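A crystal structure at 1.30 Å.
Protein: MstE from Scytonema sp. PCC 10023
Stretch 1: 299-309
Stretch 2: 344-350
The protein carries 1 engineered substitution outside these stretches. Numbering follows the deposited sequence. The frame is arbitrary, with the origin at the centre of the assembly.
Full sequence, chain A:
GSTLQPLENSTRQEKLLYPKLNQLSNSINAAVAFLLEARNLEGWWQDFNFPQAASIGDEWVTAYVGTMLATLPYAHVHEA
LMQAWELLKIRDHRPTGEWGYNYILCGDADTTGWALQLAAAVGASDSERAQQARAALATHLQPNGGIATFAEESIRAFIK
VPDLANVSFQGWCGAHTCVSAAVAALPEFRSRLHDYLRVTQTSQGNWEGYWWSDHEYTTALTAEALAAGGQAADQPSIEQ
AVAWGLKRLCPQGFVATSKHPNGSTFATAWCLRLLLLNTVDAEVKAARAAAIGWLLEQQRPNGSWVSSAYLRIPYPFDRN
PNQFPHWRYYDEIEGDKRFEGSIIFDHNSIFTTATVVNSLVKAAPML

Stretch 1 (299-309) QRPNGSWVSSA
Stretch 2 344-350: IFDHNSI

Two irregular segments of one chain, 299-309 and 344-350, pack against each other and bury 345 Å², both sides summed. They run antiparallel: the CA of Ser307 lies 4.6 Å from the CA of Ser349, and the CA of Ala309 lies 5.4 Å from the CA of Phe345.

Gln299 (phi/psi -61/140) keeps out of the contact; its extended side chain (chi1 and chi2 both t) returns to its own segment, NE2 donating to Gly303 O at 2.9 Å. The CA-to-CB bond of Arg300 (-81/161; chi1 m, chi2 t, chi3 m) points toward the second segment. Arg300 NE and NH2 donate to Ser304 OG at 3.0 and 2.9 Å, and NH2 also reaches Ser349 OG at 2.9 Å, with the acceptor at the guanidinium edge, near its plane. A type I turn runs from Arg300 through Pro301 (-59/-30) and Asn302 (-81/0) to Gly303, closed by Gly303 N to Arg300 O at 2.9 Å; a second backbone bond, Arg300 N to Ser304 O at 2.8 Å, ties its start to the residue after it. From the turn Asn302 OD1 (chi1 p) accepts from Ser304 N (3.0 Å) and Ser304 OG (2.7 Å). Gly303 sits at 97/-11, where a CB would jam against the preceding carbonyl oxygen. Ser304 (-84/167, chi1 p) steadies the arginine that bridges the segments.

From Trp305 to Ser307 the backbone is extended (-112/154, -50/129 and -54/130). The CA-to-CB bond of Trp305 points sideways and its side-chain end leads away (chi1 m, chi2 -94°), but Trp305 O lies 3.4 Å from Ser349 CB. The CA-to-CB bond of Val306 points away.

Ser307 (chi1 m) is central. Its OG donates to Asp346 O at 2.6 Å and lies within hydrogen-bonding distance, 2.7 Å, of Ser349 OG. Asp346 O also accepts from Ser349 N at 2.9 Å, closing the type I turn Asp346-Ser349. That turn passes through His347 (-60/-24) and Asn348 (-87/-10) and delivers Ser349, at 69/12 with chi1 m, to the position just before a helix. A water donates to His347 O (3.1 Å) and weakly to Ser307 OG (3.3 Å). Ser307 CB approaches Phe345 CD1 at 3.8 Å, obliquely to the ring (Phe345 chi1 p, chi2 96°).

The CA-to-CB bond of Ser308 (-153/17, chi1 p) points away, whereas Ala309 (-84/88) donates its N to Asp346 OD1 at 3.0 Å. Asp346 (-83/87, chi1 p) therefore holds the first segment through both backbone and carboxylate. Finally, Ala309 O receives a CA-H contact from Phe345 CA at 3.5 Å.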

# COMPACT_ATOMS: atom_id res chain seq x y z
N GLN A 299 16.85 7.55 7.16
CA GLN A 299 17.10 7.55 5.70
C GLN A 299 18.55 7.16 5.44
O GLN A 299 19.46 7.63 6.13
CB GLN A 299 16.79 8.93 5.15
CG GLN A 299 16.73 8.95 3.62
CD GLN A 299 16.23 10.30 3.09
OE1 GLN A 299 16.24 11.29 3.84
NE2 GLN A 299 15.73 10.29 1.86
N ARG A 300 18.75 6.35 4.40
CA ARG A 300 20.10 5.95 3.95
C ARG A 300 20.72 7.04 3.08
O ARG A 300 20.06 7.92 2.52
CB ARG A 300 20.01 4.61 3.20
CG ARG A 300 19.50 3.51 4.13
CD ARG A 300 19.74 2.10 3.73
NE ARG A 300 18.84 1.87 2.62
CZ ARG A 300 18.47 0.67 2.20
NH1 ARG A 300 18.95 -0.42 2.80
NH2 ARG A 300 17.69 0.59 1.14
N PRO A 301 22.07 7.02 2.91
CA PRO A 301 22.76 8.07 2.17
C PRO A 301 22.30 8.22 0.72
O PRO A 301 22.35 9.32 0.20
CB PRO A 301 24.21 7.61 2.16
CG PRO A 301 24.31 6.91 3.48
CD PRO A 301 23.01 6.15 3.63
N ASN A 302 21.84 7.14 0.10
CA ASN A 302 21.36 7.12 -1.30
C ASN A 302 19.92 7.63 -1.43
O ASN A 302 19.41 7.65 -2.57
CB ASN A 302 21.54 5.78 -1.99
CG ASN A 302 20.62 4.69 -1.52
OD1 ASN A 302 19.81 4.93 -0.61
ND2 ASN A 302 20.73 3.54 -2.17
N GLY A 303 19.28 8.02 -0.32
CA GLY A 303 17.92 8.58 -0.31
C GLY A 303 16.85 7.56 -0.01
O GLY A 303 15.70 7.95 0.17
N SER A 304 17.17 6.26 -0.01
CA SER A 304 16.20 5.19 0.26
C SER A 304 16.03 4.98 1.77
O SER A 304 16.81 5.48 2.58
CB SER A 304 16.64 3.92 -0.38
OG SER A 304 17.80 3.37 0.26
N TRP A 305 14.99 4.24 2.10
CA TRP A 305 14.86 3.68 3.46
C TRP A 305 15.01 2.15 3.34
O TRP A 305 14.69 1.58 2.30
CB TRP A 305 13.52 4.03 4.11
CG TRP A 305 13.46 5.41 4.66
CD1 TRP A 305 13.71 5.79 5.92
CD2 TRP A 305 13.19 6.63 3.92
NE1 TRP A 305 13.70 7.13 6.05
CE2 TRP A 305 13.33 7.67 4.84
CE3 TRP A 305 12.81 6.94 2.62
CZ2 TRP A 305 13.12 9.02 4.49
CZ3 TRP A 305 12.57 8.26 2.26
CH2 TRP A 305 12.72 9.27 3.20
N VAL A 306 15.45 1.52 4.43
CA VAL A 306 15.56 0.04 4.62
C VAL A 306 14.24 -0.61 4.22
O VAL A 306 13.20 -0.25 4.76
CB VAL A 306 16.04 -0.28 6.06
CG1 VAL A 306 16.00 -1.75 6.36
CG2 VAL A 306 17.43 0.27 6.32
N SER A 307 14.29 -1.63 3.37
CA SER A 307 13.13 -2.46 3.00
C SER A 307 12.44 -3.00 4.24
O SER A 307 13.11 -3.63 5.10
CB SER A 307 13.53 -3.55 2.16
OG SER A 307 14.17 -3.04 1.00
N SER A 308 11.13 -2.83 4.28
CA SER A 308 10.30 -3.42 5.35
C SER A 308 8.89 -3.66 4.89
O SER A 308 8.00 -3.83 5.73
CB SER A 308 10.40 -2.61 6.65
OG SER A 308 9.97 -1.26 6.44
N ALA A 309 8.62 -3.67 3.59
CA ALA A 309 7.28 -3.93 3.06
C ALA A 309 7.06 -5.43 2.95
O ALA A 309 7.34 -6.03 1.95
CB ALA A 309 7.08 -3.23 1.75
N ILE A 344 7.78 -12.40 1.91
CA ILE A 344 8.80 -11.74 1.06
C ILE A 344 8.82 -10.24 1.32
O ILE A 344 7.92 -9.71 1.95
CB ILE A 344 8.57 -12.14 -0.40
CG1 ILE A 344 7.29 -11.55 -0.99
CG2 ILE A 344 8.65 -13.65 -0.57
CD1 ILE A 344 7.32 -11.59 -2.47
N PHE A 345 9.84 -9.60 0.80
CA PHE A 345 9.95 -8.14 0.96
C PHE A 345 10.41 -7.49 -0.35
O PHE A 345 10.72 -8.16 -1.34
CB PHE A 345 10.87 -7.79 2.14
CG PHE A 345 12.31 -8.17 1.96
CD1 PHE A 345 13.25 -7.31 1.50
CD2 PHE A 345 12.74 -9.42 2.42
CE1 PHE A 345 14.57 -7.68 1.36
CE2 PHE A 345 14.07 -9.79 2.28
CZ PHE A 345 14.97 -8.89 1.78
N ASP A 346 10.40 -6.18 -0.30
CA ASP A 346 10.77 -5.33 -1.44
C ASP A 346 12.28 -5.19 -1.51
O ASP A 346 12.86 -4.27 -0.94
CB ASP A 346 10.08 -3.99 -1.32
CG ASP A 346 10.34 -3.24 0.00
OD1 ASP A 346 10.33 -3.85 1.10
OD2 ASP A 346 10.48 -1.99 -0.08
N HIS A 347 12.94 -6.14 -2.19
CA HIS A 347 14.41 -6.22 -2.19
C HIS A 347 15.07 -4.95 -2.76
O HIS A 347 16.21 -4.67 -2.43
CB HIS A 347 14.88 -7.44 -2.97
CG HIS A 347 14.39 -7.50 -4.38
ND1 HIS A 347 13.05 -7.82 -4.72
CD2 HIS A 347 15.07 -7.20 -5.54
CE1 HIS A 347 12.98 -7.72 -6.08
NE2 HIS A 347 14.21 -7.39 -6.58
N ASN A 348 14.38 -4.17 -3.61
CA ASN A 348 14.97 -2.93 -4.18
C ASN A 348 14.75 -1.73 -3.27
O ASN A 348 15.31 -0.66 -3.55
CB ASN A 348 14.38 -2.65 -5.57
CG ASN A 348 14.82 -3.67 -6.62
OD1 ASN A 348 15.96 -4.15 -6.55
ND2 ASN A 348 13.98 -3.93 -7.62
N SER A 349 13.93 -1.86 -2.23
CA SER A 349 13.59 -0.76 -1.30
C SER A 349 12.73 0.30 -2.00
O SER A 349 12.55 1.38 -1.39
CB SER A 349 14.79 -0.15 -0.64
OG SER A 349 15.67 -1.11 -0.06
N ILE A 350 12.22 0.02 -3.20
CA ILE A 350 11.45 1.04 -3.94
C ILE A 350 10.06 1.17 -3.30
O ILE A 350 9.59 2.31 -3.05
CB ILE A 350 11.39 0.62 -5.41
CG1 ILE A 350 12.77 0.83 -6.05
CG2 ILE A 350 10.30 1.40 -6.15
CD1 ILE A 350 12.88 0.20 -7.46
O HOH W 1 17.09 -4.56 0.59